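Local structure of D-glucosaminate-6-phosphate ammonia lyase (Salmonella typhimurium, 7LCE) at residues A154-V159 with V176-A181. The protein is a pyridoxal-phosphate-dependent enzyme with the large domain of the aminotransferase-like fold. Residues are numbered along the deposited sequence; the frame is centred on the assembly and turned at random.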
ATOM      1  N   ALA A 154      18.343 -14.956  -9.634  1.00 60.98           N
ATOM      2  CA  ALA A 154      18.084 -15.839 -10.764  1.00 51.39           C
ATOM      3  C   ALA A 154      19.340 -16.332 -11.461  1.00 54.49           C
ATOM      4  O   ALA A 154      19.323 -17.434 -12.015  1.00 59.18           O
ATOM      5  CB  ALA A 154      17.199 -15.135 -11.798  1.00 54.22           C
ATOM      6  N   ALA A 155      20.424 -15.560 -11.442  1.00 56.84           N
ATOM      7  CA  ALA A 155      21.659 -15.957 -12.106  1.00 45.70           C
ATOM      8  C   ALA A 155      22.793 -15.059 -11.634  1.00 55.27           C
ATOM      9  O   ALA A 155      22.565 -13.977 -11.082  1.00 57.79           O
ATOM     10  CB  ALA A 155      21.526 -15.886 -13.632  1.00 43.20           C
ATOM     11  N   LEU A 156      24.018 -15.522 -11.870  1.00 50.19           N
ATOM     12  CA  LEU A 156      25.223 -14.726 -11.687  1.00 44.30           C
ATOM     13  C   LEU A 156      25.810 -14.405 -13.054  1.00 58.90           C
ATOM     14  O   LEU A 156      25.773 -15.240 -13.964  1.00 66.43           O
ATOM     15  CB  LEU A 156      26.263 -15.464 -10.839  1.00 42.93           C
ATOM     16  CG  LEU A 156      26.056 -15.573  -9.327  1.00 54.86           C
ATOM     17  CD1 LEU A 156      24.934 -16.543  -8.988  1.00 50.85           C
ATOM     18  CD2 LEU A 156      27.354 -15.988  -8.642  1.00 49.84           C
ATOM     19  N   LEU A 157      26.351 -13.197 -13.202  1.00 50.44           N
ATOM     20  CA  LEU A 157      26.880 -12.739 -14.481  1.00 46.42           C
ATOM     21  C   LEU A 157      28.334 -12.322 -14.319  1.00 60.06           C
ATOM     22  O   LEU A 157      28.651 -11.465 -13.485  1.00 66.46           O
ATOM     23  CB  LEU A 157      26.054 -11.581 -15.038  1.00 59.14           C
ATOM     24  CG  LEU A 157      26.500 -11.108 -16.423  1.00 56.90           C
ATOM     25  CD1 LEU A 157      26.108 -12.122 -17.471  1.00 54.42           C
ATOM     26  CD2 LEU A 157      25.916  -9.748 -16.756  1.00 50.58           C
ATOM     27  N   TYR A 158      29.208 -12.922 -15.120  1.00 67.12           N
ATOM     28  CA  TYR A 158      30.610 -12.541 -15.204  1.00 61.46           C
ATOM     29  C   TYR A 158      30.878 -11.984 -16.595  1.00 56.13           C
ATOM     30  O   TYR A 158      30.534 -12.620 -17.596  1.00 66.96           O
ATOM     31  CB  TYR A 158      31.522 -13.738 -14.922  1.00 56.79           C
ATOM     32  CG  TYR A 158      32.987 -13.385 -14.787  1.00 59.57           C
ATOM     33  CD1 TYR A 158      33.795 -13.244 -15.909  1.00 62.85           C
ATOM     34  CD2 TYR A 158      33.567 -13.211 -13.538  1.00 59.00           C
ATOM     35  CE1 TYR A 158      35.137 -12.926 -15.793  1.00 62.27           C
ATOM     36  CE2 TYR A 158      34.911 -12.894 -13.411  1.00 79.01           C
ATOM     37  CZ  TYR A 158      35.691 -12.754 -14.543  1.00 69.79           C
ATOM     38  OH  TYR A 158      37.027 -12.438 -14.429  1.00 70.02           O
ATOM     39  N   VAL A 159      31.486 -10.804 -16.659  1.00 53.74           N
ATOM     40  CA  VAL A 159      31.757 -10.125 -17.921  1.00 63.46           C
ATOM     41  C   VAL A 159      33.263 -10.106 -18.135  1.00 61.49           C
ATOM     42  O   VAL A 159      34.007  -9.546 -17.319  1.00 75.04           O
ATOM     43  CB  VAL A 159      31.183  -8.699 -17.933  1.00 64.79           C
ATOM     44  CG1 VAL A 159      31.344  -8.076 -19.312  1.00 56.55           C
ATOM     45  CG2 VAL A 159      29.723  -8.703 -17.510  1.00 62.38           C
ATOM     46  N   VAL A 176      32.096 -19.393 -10.248  1.00 79.19           N
ATOM     47  CA  VAL A 176      31.698 -20.785 -10.449  1.00 70.57           C
ATOM     48  C   VAL A 176      31.378 -21.445  -9.114  1.00 68.97           C
ATOM     49  O   VAL A 176      30.357 -22.128  -8.966  1.00 73.79           O
ATOM     50  CB  VAL A 176      32.794 -21.557 -11.206  1.00 62.28           C
ATOM     51  CG1 VAL A 176      32.404 -23.018 -11.349  1.00 63.27           C
ATOM     52  CG2 VAL A 176      33.032 -20.937 -12.568  1.00 77.43           C
ATOM     53  N   GLN A 177      32.244 -21.243  -8.117  1.00 62.24           N
ATOM     54  CA  GLN A 177      32.046 -21.887  -6.823  1.00 67.71           C
ATOM     55  C   GLN A 177      30.768 -21.397  -6.153  1.00 77.93           C
ATOM     56  O   GLN A 177      29.993 -22.198  -5.616  1.00 76.65           O
ATOM     57  CB  GLN A 177      33.256 -21.636  -5.924  1.00 58.12           C
ATOM     58  CG  GLN A 177      34.558 -22.204  -6.462  1.00 71.56           C
ATOM     59  CD  GLN A 177      35.739 -21.912  -5.559  1.00 90.76           C
ATOM     60  OE1 GLN A 177      35.590 -21.789  -4.343  1.00100.63           O
ATOM     61  NE2 GLN A 177      36.922 -21.792  -6.151  1.00 98.90           N
ATOM     62  N   VAL A 178      30.531 -20.084  -6.175  1.00 65.15           N
ATOM     63  CA  VAL A 178      29.329 -19.535  -5.551  1.00 63.56           C
ATOM     64  C   VAL A 178      28.081 -19.965  -6.313  1.00 68.07           C
ATOM     65  O   VAL A 178      27.055 -20.300  -5.708  1.00 67.43           O
ATOM     66  CB  VAL A 178      29.433 -18.003  -5.449  1.00 64.84           C
ATOM     67  CG1 VAL A 178      28.135 -17.417  -4.919  1.00 60.79           C
ATOM     68  CG2 VAL A 178      30.599 -17.617  -4.554  1.00 70.52           C
ATOM     69  N   ALA A 179      28.146 -19.972  -7.647  1.00 69.86           N
ATOM     70  CA  ALA A 179      26.977 -20.340  -8.443  1.00 57.38           C
ATOM     71  C   ALA A 179      26.568 -21.785  -8.194  1.00 65.92           C
ATOM     72  O   ALA A 179      25.391 -22.075  -7.952  1.00 86.54           O
ATOM     73  CB  ALA A 179      27.256 -20.105  -9.928  1.00 68.17           C
ATOM     74  N   GLN A 180      27.529 -22.713  -8.243  1.00 82.69           N
ATOM     75  CA  GLN A 180      27.190 -24.117  -8.041  1.00 84.57           C
ATOM     76  C   GLN A 180      26.812 -24.421  -6.599  1.00 79.25           C
ATOM     77  O   GLN A 180      26.123 -25.417  -6.350  1.00 95.93           O
ATOM     78  CB  GLN A 180      28.342 -25.021  -8.492  1.00 89.88           C
ATOM     79  CG  GLN A 180      28.513 -25.084 -10.009  1.00107.91           C
ATOM     80  CD  GLN A 180      29.585 -26.065 -10.449  1.00133.27           C
ATOM     81  OE1 GLN A 180      30.426 -26.484  -9.653  1.00135.90           O
ATOM     82  NE2 GLN A 180      29.556 -26.437 -11.726  1.00133.68           N
ATOM     83  N   ALA A 181      27.241 -23.591  -5.644  1.00 68.33           N
ATOM     84  CA  ALA A 181      26.861 -23.804  -4.251  1.00 59.27           C
ATOM     85  C   ALA A 181      25.415 -23.411  -3.972  1.00 73.07           C
ATOM     86  O   ALA A 181      24.829 -23.914  -3.007  1.00 97.64           O
ATOM     87  CB  ALA A 181      27.800 -23.034  -3.321  1.00 63.86           C
TER
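L156, V178 and A179 make the whole of this contact, in which an inner strand of the mixed sheet, between 186-189 and 105-109, meets the helix that follows it. Along 154-159, L156 is the residue directed toward 176-181. Its CG lies anti to the carbonyl carbon (chi1 -75°), and from there the CD2 branch does the touching: it sits 4.1 Å from V178 CG1 and 4.3 Å from A179 CB. The same methyl approaches the helix backbone at A179 N, 4.2 Å away. V178 and L156 run across each other at about a right angle, and with CG1 anti to its backbone N (chi1 175°), V178 presents that methyl to L156. The CA atoms of L156 and A179 are 6.7 Å apart, consistent with the small side chain of A179. L145 of helix 142-147 touches both L156 and V178, and I149 and L184 also pack on the leucine. Further along the strand, the ring of Y158 meets F175 and H112 edge-to-face. Strand 153-159, helix 172-181 and strand 186-189 form a beta-alpha-beta unit, with L156 also hydrogen-bonded through its backbone to P185 and I187. Between the two segments the chemistry is purely apolar, implying that the contact rests on buried methyl packing and has no directional bond of its own.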